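Local coordinates for protein Non-structural maintenance of chromosomes element 1 homolog (Xenopus laevis, PDB 7DG2) that probably acts as a RING-type zinc-finger E3 ubiquitin ligase that works with a MAGE protein as a component of the SMC5-SMC6 complex, at residues C197-I202 against P222-S227; N114-S119 against E158-T163. All coordinates share one frame; numbering follows the deposited sequence.

Contact 1: residues C197-I202 against P222-S227; sequences CENCGI and PNCNES. With ZN (zinc ion), chain H.
Cys197 and Cys200 meet Cys224 around one zinc ion, and Cys221 completes the four-sulfur site. The metal lies 2.4 Å from Cys197 SG and 2.3 Å from Cys200 SG. Across the site, Cys197 SG and Cys224 SG are 3.7 Å apart. This is the tight part of the contact. Cys197, on the buried side, also packs on Trp228. Two asparagines strengthen it reciprocally. Each sits just before a cysteine and reaches over to a sulfur on the other segment. Asn199 ND2 donates to Cys224 SG at 3.2 Å, with an N-H...S angle of 165°. Asn223 ND2 donates to Cys200 SG at 3.3 Å, almost straight at 173°. Both sulfurs lie close to the amide planes of their donors. CG of Asn223 is anti to the backbone N (chi1 -174°), as it is in Asn199, which extends the amide toward the opposite loop. Backbone N-H groups add to the grip: Cys200 N donates to Cys197 SG, and Glu226 N to Cys224 SG.

The outer parts are looser. Glu226 passes its CG methylene by Asn199 ND2 at 3.4 Å, where both residues are exposed to solvent. On the Ile202 side, Ile202 CD1 rests on Pro222 CD at 3.9 Å, and Ile202 CG2 touches the Asn223 amide.

The loops carry the CxxC pairs Cys197/Cys200 and Cys221/Cys224, which make one of the two zinc sites of the cross-braced, atypical RING finger. Three of the thiolates accept N-H bonds besides binding the metal. These bonds probably spread the negative charge of the sulfurs and steady the zinc site.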
# COMPACT_ATOMS: atom_id res chain seq x y z
N CYS A 197 -20.34 14.21 -29.41
CA CYS A 197 -21.05 14.69 -30.58
C CYS A 197 -20.19 14.43 -31.81
O CYS A 197 -19.02 14.79 -31.85
CB CYS A 197 -21.37 16.17 -30.47
SG CYS A 197 -22.23 16.79 -31.94
N GLU A 198 -20.77 13.77 -32.81
CA GLU A 198 -19.97 13.47 -33.99
C GLU A 198 -19.87 14.65 -34.93
O GLU A 198 -19.07 14.61 -35.87
CB GLU A 198 -20.52 12.23 -34.69
CG GLU A 198 -20.61 11.04 -33.74
CD GLU A 198 -20.83 9.72 -34.45
OE1 GLU A 198 -20.03 8.79 -34.22
OE2 GLU A 198 -21.79 9.63 -35.24
N ASN A 199 -20.65 15.71 -34.68
CA ASN A 199 -20.53 16.93 -35.47
C ASN A 199 -19.53 17.91 -34.87
O ASN A 199 -18.64 18.38 -35.57
CB ASN A 199 -21.90 17.59 -35.63
CG ASN A 199 -21.83 18.87 -36.44
OD1 ASN A 199 -21.44 18.85 -37.61
ND2 ASN A 199 -22.18 19.98 -35.81
N CYS A 200 -19.67 18.24 -33.57
CA CYS A 200 -18.83 19.26 -32.96
C CYS A 200 -17.85 18.73 -31.92
O CYS A 200 -17.01 19.50 -31.44
CB CYS A 200 -19.68 20.35 -32.31
SG CYS A 200 -20.39 19.88 -30.72
N GLY A 201 -17.95 17.46 -31.54
CA GLY A 201 -16.94 16.84 -30.70
C GLY A 201 -17.10 17.01 -29.20
O GLY A 201 -16.24 16.51 -28.45
N ILE A 202 -18.14 17.68 -28.72
CA ILE A 202 -18.24 17.89 -27.27
C ILE A 202 -18.54 16.56 -26.59
O ILE A 202 -19.23 15.71 -27.16
CB ILE A 202 -19.29 18.95 -26.89
CG1 ILE A 202 -20.69 18.53 -27.35
CG2 ILE A 202 -18.87 20.33 -27.40
CD1 ILE A 202 -21.55 17.97 -26.24
N PRO A 222 -26.25 19.68 -26.94
CA PRO A 222 -26.42 20.97 -26.25
C PRO A 222 -25.52 22.08 -26.77
O PRO A 222 -25.71 23.23 -26.38
CB PRO A 222 -26.08 20.65 -24.79
CG PRO A 222 -25.57 19.22 -24.77
CD PRO A 222 -25.42 18.74 -26.18
N ASN A 223 -24.55 21.77 -27.64
CA ASN A 223 -23.60 22.74 -28.15
C ASN A 223 -23.85 23.15 -29.58
O ASN A 223 -23.76 24.34 -29.91
CB ASN A 223 -22.17 22.19 -28.03
CG ASN A 223 -21.11 23.21 -28.40
OD1 ASN A 223 -21.04 24.28 -27.80
ND2 ASN A 223 -20.28 22.88 -29.38
N CYS A 224 -24.16 22.21 -30.47
CA CYS A 224 -24.36 22.51 -31.88
C CYS A 224 -25.77 22.19 -32.37
O CYS A 224 -26.07 22.45 -33.54
CB CYS A 224 -23.34 21.75 -32.74
SG CYS A 224 -23.70 19.98 -32.94
N ASN A 225 -26.63 21.62 -31.52
CA ASN A 225 -28.04 21.32 -31.79
C ASN A 225 -28.25 20.26 -32.87
O ASN A 225 -29.40 20.02 -33.27
CB ASN A 225 -28.82 22.58 -32.17
CG ASN A 225 -28.84 23.60 -31.05
OD1 ASN A 225 -28.64 23.26 -29.88
ND2 ASN A 225 -29.08 24.86 -31.40
N GLU A 226 -27.20 19.61 -33.36
CA GLU A 226 -27.40 18.46 -34.23
C GLU A 226 -28.00 17.31 -33.42
O GLU A 226 -27.79 17.20 -32.21
CB GLU A 226 -26.08 18.01 -34.87
CG GLU A 226 -25.49 19.01 -35.86
CD GLU A 226 -26.48 19.42 -36.94
OE1 GLU A 226 -27.19 20.43 -36.75
OE2 GLU A 226 -26.53 18.73 -37.98
N SER A 227 -28.78 16.46 -34.09
CA SER A 227 -29.41 15.36 -33.38
C SER A 227 -28.35 14.43 -32.81
O SER A 227 -27.33 14.16 -33.46
CB SER A 227 -30.37 14.60 -34.29
OG SER A 227 -29.71 14.13 -35.45
ZN ZN H . -22.49 19.02 -31.17

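Contact 2: residues N114-S119 against E158-T163; sequences NGFATS and EYTLHT
Ala117 and Tyr159 form an antiparallel hydrogen-bonded pair, with Ala117 N to Tyr159 O and Tyr159 N to Ala117 O both 2.8 Å, and Thr118 with Glu158 follows as a non-hydrogen-bonded pair. Beside this pairing, Thr160 OG1 donates to Gly115 O at 2.6 Å, tilted 19° from the carbonyl plane. OG1 is anti to the backbone N of Thr160 (chi1 -169°), which turns it toward the Gly115 turn. Thr160 CB lies over one face of the Phe116 ring, 3.7 Å from the centroid and 14° off the normal, a CH-pi contact. Thr160 CG2 touches Phe116 CE2 at 3.6 Å. The ring edge meets the backbone at Glu158 C and Tyr159 N. Ser119 OG comes to the edge of the Tyr159 ring, but its hydrogen bond goes to Gly157 O.

The short strand 117-118 thus borders strand 158-161, which pairs on its other side with strand 152-155. This small antiparallel sheet beside helices is consistent with a winged-helix domain, as expected for the Nse1 family. Helix 96-111 packs on Ala117 and Thr160 through Ile109. The Tyr159 ring lies on helix 136-148, at Leu143 and Val147. Thr118 caps the start of helix 119-128.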
# COMPACT_ATOMS: atom_id res chain seq x y z
N ASN A 114 -12.44 6.35 -27.36
CA ASN A 114 -13.03 5.32 -26.51
C ASN A 114 -12.59 5.40 -25.05
O ASN A 114 -13.25 4.82 -24.19
CB ASN A 114 -12.67 3.93 -27.05
CG ASN A 114 -11.24 3.86 -27.60
OD1 ASN A 114 -10.83 4.70 -28.42
ND2 ASN A 114 -10.48 2.86 -27.16
N GLY A 115 -11.51 6.12 -24.75
CA GLY A 115 -11.00 6.13 -23.39
C GLY A 115 -10.16 4.92 -23.02
O GLY A 115 -9.84 4.76 -21.83
N PHE A 116 -9.79 4.07 -23.98
CA PHE A 116 -8.92 2.93 -23.72
C PHE A 116 -7.69 2.98 -24.62
O PHE A 116 -7.75 3.47 -25.75
CB PHE A 116 -9.66 1.61 -23.93
CG PHE A 116 -10.65 1.29 -22.84
CD1 PHE A 116 -11.90 1.89 -22.81
CD2 PHE A 116 -10.33 0.37 -21.85
CE1 PHE A 116 -12.82 1.59 -21.80
CE2 PHE A 116 -11.25 0.07 -20.83
CZ PHE A 116 -12.48 0.68 -20.82
N ALA A 117 -6.57 2.46 -24.11
CA ALA A 117 -5.37 2.21 -24.91
C ALA A 117 -5.19 0.70 -25.07
O ALA A 117 -5.49 -0.06 -24.15
CB ALA A 117 -4.13 2.83 -24.26
N THR A 118 -4.74 0.26 -26.24
CA THR A 118 -4.54 -1.16 -26.46
C THR A 118 -3.13 -1.57 -26.06
O THR A 118 -2.24 -0.73 -25.94
CB THR A 118 -4.73 -1.52 -27.93
OG1 THR A 118 -3.75 -0.78 -28.68
CG2 THR A 118 -6.11 -1.12 -28.41
N SER A 119 -2.92 -2.87 -25.88
CA SER A 119 -1.57 -3.37 -25.57
C SER A 119 -0.55 -2.95 -26.62
O SER A 119 0.56 -2.51 -26.28
CB SER A 119 -1.58 -4.89 -25.44
OG SER A 119 -2.28 -5.29 -24.27
N GLU A 158 -6.92 -4.12 -23.04
CA GLU A 158 -7.13 -2.69 -23.20
C GLU A 158 -7.21 -2.06 -21.82
O GLU A 158 -7.66 -2.69 -20.86
CB GLU A 158 -8.40 -2.38 -24.01
CG GLU A 158 -8.38 -3.09 -25.35
CD GLU A 158 -9.43 -2.59 -26.33
OE1 GLU A 158 -9.79 -1.40 -26.27
OE2 GLU A 158 -9.89 -3.40 -27.16
N TYR A 159 -6.74 -0.82 -21.72
CA TYR A 159 -6.54 -0.16 -20.44
C TYR A 159 -7.17 1.21 -20.43
O TYR A 159 -7.02 1.98 -21.38
CB TYR A 159 -5.04 -0.03 -20.13
CG TYR A 159 -4.36 -1.36 -20.03
CD1 TYR A 159 -3.86 -2.00 -21.17
CD2 TYR A 159 -4.24 -2.01 -18.81
CE1 TYR A 159 -3.27 -3.22 -21.09
CE2 TYR A 159 -3.63 -3.25 -18.72
CZ TYR A 159 -3.15 -3.85 -19.87
OH TYR A 159 -2.54 -5.07 -19.82
N THR A 160 -7.86 1.54 -19.33
CA THR A 160 -8.29 2.90 -19.09
C THR A 160 -7.83 3.31 -17.69
O THR A 160 -7.27 2.51 -16.94
CB THR A 160 -9.82 3.04 -19.25
OG1 THR A 160 -10.19 4.43 -19.25
CG2 THR A 160 -10.55 2.32 -18.12
N LEU A 161 -8.02 4.58 -17.36
CA LEU A 161 -7.67 5.06 -16.03
C LEU A 161 -8.65 4.49 -15.01
O LEU A 161 -9.86 4.46 -15.25
CB LEU A 161 -7.70 6.58 -15.98
CG LEU A 161 -6.77 7.36 -16.89
CD1 LEU A 161 -6.88 8.83 -16.57
CD2 LEU A 161 -5.35 6.87 -16.74
N HIS A 162 -8.12 4.05 -13.87
CA HIS A 162 -8.99 3.63 -12.77
C HIS A 162 -9.73 4.84 -12.21
O HIS A 162 -9.26 5.98 -12.29
CB HIS A 162 -8.16 2.96 -11.67
CG HIS A 162 -8.97 2.13 -10.71
ND1 HIS A 162 -9.73 2.68 -9.70
CD2 HIS A 162 -9.12 0.79 -10.61
CE1 HIS A 162 -10.33 1.71 -9.02
NE2 HIS A 162 -9.98 0.56 -9.57
N THR A 163 -10.91 4.60 -11.62
CA THR A 163 -11.60 5.66 -10.89
C THR A 163 -10.66 6.35 -9.90
O THR A 163 -10.66 7.57 -9.77
CB THR A 163 -12.82 5.10 -10.17
OG1 THR A 163 -13.69 4.50 -11.13
CG2 THR A 163 -13.56 6.20 -9.43

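Contact 2 comes first along the chain and closes before contact 1 opens. It belongs to the Nse1 family region, in the probable winged-helix part. Contact 1 lies in the RING-like domain near the C-terminus and holds one of its two zinc sites. The centres are 24 Å apart and the nearest atoms about 11 Å, so the two do not touch. Ile192 and Gln193, from the loop before strand 195-196, touch Thr160 and Phe116 of contact 2. That strand leads directly into 197-202. Thus a loop of the RING-like region touches the sheet of contact 2, while the zinc site of contact 1 lies farther out, at the surface.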